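Local coordinates for mRNA export factor (Human herpesvirus 1, PDB 4YXP), which regulates viral gene expression, inhibits cellular splicing and mediates nuclear export of viral intronless mRNAs, and whose folded C-terminal part forms an intertwined homodimer, at residues E121-C126 with D140-T146; N52-A56 with H81-L85. One frame throughout, in Å; residues are numbered along the deposited sequence.

Interaction 1. Residues E121-C126 with D140-T146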
# COMPACT_ATOMS: atom_id res chain seq x y z
N GLU B 121 -14.89 6.14 7.29
CA GLU B 121 -15.21 5.50 8.57
C GLU B 121 -14.45 6.20 9.69
O GLU B 121 -15.01 6.50 10.74
CB GLU B 121 -14.88 4.01 8.54
CG GLU B 121 -15.32 3.23 9.78
CD GLU B 121 -14.84 1.79 9.79
OE1 GLU B 121 -13.79 1.50 9.16
OE2 GLU B 121 -15.50 0.94 10.44
N THR B 122 -13.17 6.46 9.44
CA THR B 122 -12.30 7.10 10.42
C THR B 122 -12.78 8.51 10.74
O THR B 122 -12.93 8.88 11.90
CB THR B 122 -10.84 7.15 9.93
OG1 THR B 122 -10.40 5.83 9.61
CG2 THR B 122 -9.93 7.75 10.99
N LEU B 123 -13.02 9.31 9.70
CA LEU B 123 -13.40 10.70 9.89
C LEU B 123 -14.84 10.85 10.41
O LEU B 123 -15.12 11.76 11.19
CB LEU B 123 -13.23 11.48 8.58
CG LEU B 123 -11.79 11.60 8.05
CD1 LEU B 123 -11.73 12.58 6.89
CD2 LEU B 123 -10.81 12.02 9.14
N ALA B 124 -15.74 9.97 9.98
CA ALA B 124 -17.11 10.03 10.49
C ALA B 124 -17.14 9.65 11.97
O ALA B 124 -17.91 10.22 12.75
CB ALA B 124 -18.02 9.12 9.69
N TRP B 125 -16.29 8.70 12.35
CA TRP B 125 -16.14 8.31 13.75
C TRP B 125 -15.65 9.49 14.57
O TRP B 125 -16.18 9.77 15.65
CB TRP B 125 -15.17 7.13 13.87
CG TRP B 125 -14.94 6.64 15.28
CD1 TRP B 125 -13.82 6.83 16.04
CD2 TRP B 125 -15.85 5.88 16.08
NE1 TRP B 125 -13.98 6.24 17.27
CE2 TRP B 125 -15.21 5.65 17.32
CE3 TRP B 125 -17.14 5.38 15.88
CZ2 TRP B 125 -15.82 4.93 18.35
CZ3 TRP B 125 -17.74 4.66 16.91
CH2 TRP B 125 -17.08 4.45 18.12
N CYS B 126 -14.65 10.20 14.06
CA CYS B 126 -14.15 11.40 14.72
C CYS B 126 -15.24 12.45 14.83
O CYS B 126 -15.36 13.13 15.85
CB CYS B 126 -12.94 11.97 13.96
SG CYS B 126 -11.44 11.00 14.16
N ASP B 140 -8.10 3.77 20.81
CA ASP B 140 -9.31 3.48 20.06
C ASP B 140 -8.94 2.75 18.76
O ASP B 140 -8.08 3.23 18.03
CB ASP B 140 -10.04 4.81 19.80
CG ASP B 140 -11.28 4.66 18.95
OD1 ASP B 140 -11.21 4.06 17.86
OD2 ASP B 140 -12.33 5.20 19.37
N PRO B 141 -9.55 1.58 18.48
CA PRO B 141 -9.12 0.84 17.28
C PRO B 141 -9.26 1.60 15.96
O PRO B 141 -8.44 1.40 15.06
CB PRO B 141 -10.03 -0.39 17.28
CG PRO B 141 -10.39 -0.59 18.71
CD PRO B 141 -10.49 0.79 19.29
N ILE B 142 -10.27 2.45 15.85
CA ILE B 142 -10.51 3.18 14.61
C ILE B 142 -9.52 4.33 14.48
O ILE B 142 -8.85 4.48 13.45
CB ILE B 142 -11.98 3.68 14.55
CG1 ILE B 142 -12.92 2.48 14.46
CG2 ILE B 142 -12.19 4.61 13.35
CD1 ILE B 142 -14.40 2.83 14.50
N ILE B 143 -9.40 5.14 15.53
CA ILE B 143 -8.46 6.25 15.52
C ILE B 143 -7.03 5.72 15.44
O ILE B 143 -6.18 6.29 14.73
CB ILE B 143 -8.66 7.15 16.76
CG1 ILE B 143 -10.05 7.81 16.69
CG2 ILE B 143 -7.57 8.21 16.84
CD1 ILE B 143 -10.42 8.64 17.90
N GLY B 144 -6.76 4.63 16.14
CA GLY B 144 -5.42 4.08 16.22
C GLY B 144 -4.82 3.56 14.92
O GLY B 144 -3.60 3.40 14.81
N THR B 145 -5.66 3.29 13.92
CA THR B 145 -5.17 2.75 12.65
C THR B 145 -5.23 3.77 11.52
O THR B 145 -5.21 3.41 10.35
CB THR B 145 -5.97 1.49 12.23
OG1 THR B 145 -7.37 1.79 12.20
CG2 THR B 145 -5.72 0.34 13.20
N THR B 146 -5.28 5.05 11.88
CA THR B 146 -5.31 6.12 10.87
C THR B 146 -4.12 6.00 9.91
O THR B 146 -4.27 6.17 8.70
CB THR B 146 -5.30 7.51 11.54
OG1 THR B 146 -6.50 7.68 12.31
CG2 THR B 146 -5.23 8.62 10.49
O HOH W 1 -8.88 3.93 10.88
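Glu121, Thr122, Trp125 and Cys126 of helix 112-132 pack on the short helical turn 141-144, which Asp140 caps at its N terminus. This is a buried helix-to-turn contact in the all-helical C-terminal domain. Glu121 OE1 forms salt bridges with Arg103 and with Lys267 of the second subunit. Its OE2 accepts from the backbone N of Tyr268 and Phe269 of that subunit. The backbone O of Glu121 lies near Ile142 CG2. Thr122 CA rests against the same methyl, with CA to Ile142 CG2 at 3.8 Å. Its own methyl CG2 meets Thr146 OG1. Thr122 OG1 bonds to Ser118 O. A water joins Thr122 OG1, Ile142 O and Thr145 OG1, and so bridges the helix to the turn.

Trp125 has CG anti to the backbone N (chi1 180°), which brings one face of its indole to Ile142 and its N-H edge to Asp140. Ile142 CD1 sits over that face, 3.9 Å from the centroid of the Trp125 five-membered ring, in a CH-pi contact. Trp125 NE1 donates to Asp140 OD2 at 2.9 Å, on the syn side but tilted 30° out of the carboxylate plane. Ring and carboxylate planes are 63° apart. Asp140 OD1 accepts from Ile142 N and Ile143 N, which fixes the cap. Ile143 CG1 lies in plane at the indole edge. Cys126 SG touches this same Ile143 CG1 at 4.3 Å.

Interaction 2. Residues N52-A56 with H81-L85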
# COMPACT_ATOMS: atom_id res chain seq x y z
N ASN B 52 -26.47 -7.40 24.54
CA ASN B 52 -27.34 -6.23 24.37
C ASN B 52 -26.62 -5.06 23.71
O ASN B 52 -26.90 -3.90 24.01
CB ASN B 52 -27.92 -5.79 25.72
CG ASN B 52 -28.98 -6.74 26.23
OD1 ASN B 52 -28.67 -7.75 26.88
ND2 ASN B 52 -30.24 -6.44 25.94
N SER B 53 -25.70 -5.37 22.80
CA SER B 53 -25.05 -4.35 21.99
C SER B 53 -25.60 -4.39 20.57
O SER B 53 -25.65 -5.47 19.96
CB SER B 53 -23.53 -4.55 21.97
OG SER B 53 -22.92 -3.68 21.03
N PRO B 54 -26.00 -3.24 20.02
CA PRO B 54 -26.40 -3.24 18.61
C PRO B 54 -25.21 -3.47 17.67
O PRO B 54 -25.39 -3.64 16.47
CB PRO B 54 -26.98 -1.84 18.41
CG PRO B 54 -26.30 -1.00 19.42
CD PRO B 54 -26.08 -1.89 20.61
N TRP B 55 -24.00 -3.48 18.22
CA TRP B 55 -22.78 -3.68 17.44
C TRP B 55 -22.29 -5.12 17.50
O TRP B 55 -21.21 -5.43 17.00
CB TRP B 55 -21.68 -2.75 17.93
CG TRP B 55 -22.00 -1.30 17.79
CD1 TRP B 55 -22.53 -0.48 18.75
CD2 TRP B 55 -21.80 -0.48 16.63
NE1 TRP B 55 -22.68 0.79 18.25
CE2 TRP B 55 -22.24 0.82 16.96
CE3 TRP B 55 -21.31 -0.73 15.35
CZ2 TRP B 55 -22.20 1.87 16.04
CZ3 TRP B 55 -21.26 0.32 14.44
CH2 TRP B 55 -21.70 1.60 14.79
N ALA B 56 -23.07 -6.00 18.12
CA ALA B 56 -22.65 -7.38 18.35
C ALA B 56 -22.08 -8.06 17.09
O ALA B 56 -21.09 -8.78 17.18
CB ALA B 56 -23.81 -8.20 18.91
N HIS B 81 -25.87 5.41 17.97
CA HIS B 81 -25.25 4.16 18.43
C HIS B 81 -23.75 4.27 18.66
O HIS B 81 -23.15 3.37 19.26
CB HIS B 81 -25.53 3.04 17.43
CG HIS B 81 -26.96 2.62 17.38
ND1 HIS B 81 -27.42 1.63 16.54
CD2 HIS B 81 -28.05 3.05 18.07
CE1 HIS B 81 -28.72 1.46 16.71
NE2 HIS B 81 -29.12 2.32 17.64
N GLY B 82 -23.15 5.35 18.18
CA GLY B 82 -21.71 5.55 18.33
C GLY B 82 -21.20 5.45 19.76
O GLY B 82 -20.24 4.72 20.02
N PRO B 83 -21.81 6.19 20.69
CA PRO B 83 -21.35 6.16 22.09
C PRO B 83 -21.27 4.75 22.68
O PRO B 83 -20.38 4.49 23.49
CB PRO B 83 -22.41 7.00 22.81
CG PRO B 83 -22.85 7.97 21.77
CD PRO B 83 -22.86 7.20 20.49
N SER B 84 -22.17 3.86 22.27
CA SER B 84 -22.18 2.49 22.77
C SER B 84 -20.90 1.74 22.37
O SER B 84 -20.25 1.11 23.20
CB SER B 84 -23.40 1.74 22.25
OG SER B 84 -23.36 0.37 22.62
N LEU B 85 -20.55 1.82 21.10
CA LEU B 85 -19.36 1.15 20.60
C LEU B 85 -18.12 1.75 21.26
O LEU B 85 -17.19 1.04 21.63
CB LEU B 85 -19.27 1.25 19.08
CG LEU B 85 -18.09 0.55 18.41
CD1 LEU B 85 -18.16 -0.95 18.62
CD2 LEU B 85 -18.03 0.88 16.92
O HOH W 2 -21.39 -1.69 22.13
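Trp55 lays its indole against Leu85 and points its N-H at the backbone of His81. It stands in a type I beta turn, Ser53 to Ala56, that docks on helix 75-91. The turn is joined to an ST turn, because Ser53 OG accepts from Trp55 N at 3.0 Å. The contact ties the loop before helix 56-59 to helix 75-91, away from the zinc site.

The apolar contacts are mainly two CH-pi arrangements. In the first, Leu85 CB lies over one face of the indole, 3.6 Å from the centroid of the Trp55 five-membered ring. The Leu85 side chain crosses the indole at about a right angle. Its CG is anti to the backbone N (chi1 -178°), and both methyls lie along the indole, CD1 near Trp55 CG and CD2 near CE3. In the second, Pro54 CG lies over one face of the His81 imidazole, 4.2 Å from that ring's centroid. This pair lies toward solvent. Tyr268 of the second subunit packs on both Trp55 and Leu85, so the buried part also belongs to the dimer interface.

Ser84 OG lies at the edge of the Trp55 ring. A water joins the two serines, 2.7 Å from Ser53 OG and 2.9 Å from Ser84 OG. It links the turn to the helix where the hydroxyls themselves stay apart. The helix is kinked at Pro83 and Ser84, whose nitrogens lack bonds to the preceding turn. His81 O takes the indole N-H besides a weak bond from Ser84 N. Trp55 NE1 donates to His81 O at 2.8 Å; the oxygen lies in the indole plane, but the nitrogen stands 50° out of the carbonyl plane.

In the fold
From the N terminus, the chain passes helix 25-38 and reaches the loop of interaction 2. That contact closes over helix 56-59 and the start of helix 75-91. The chain then runs through helix 93-109 into helix 112-132. Interaction 1 closes the shorter loop between this helix and the turn 141-144. The two loops follow in series, neither nested nor crossed. Their centres are about 16 Å apart, and they meet directly: Trp125 CZ3 packs on Leu85 CD2 at 3.8 Å. Helix 75-91 thus touches both the loop 52-56 and helix 112-132, and joins them. Both contacts also touch Tyr268 of the second subunit, in the region important for homodimerization.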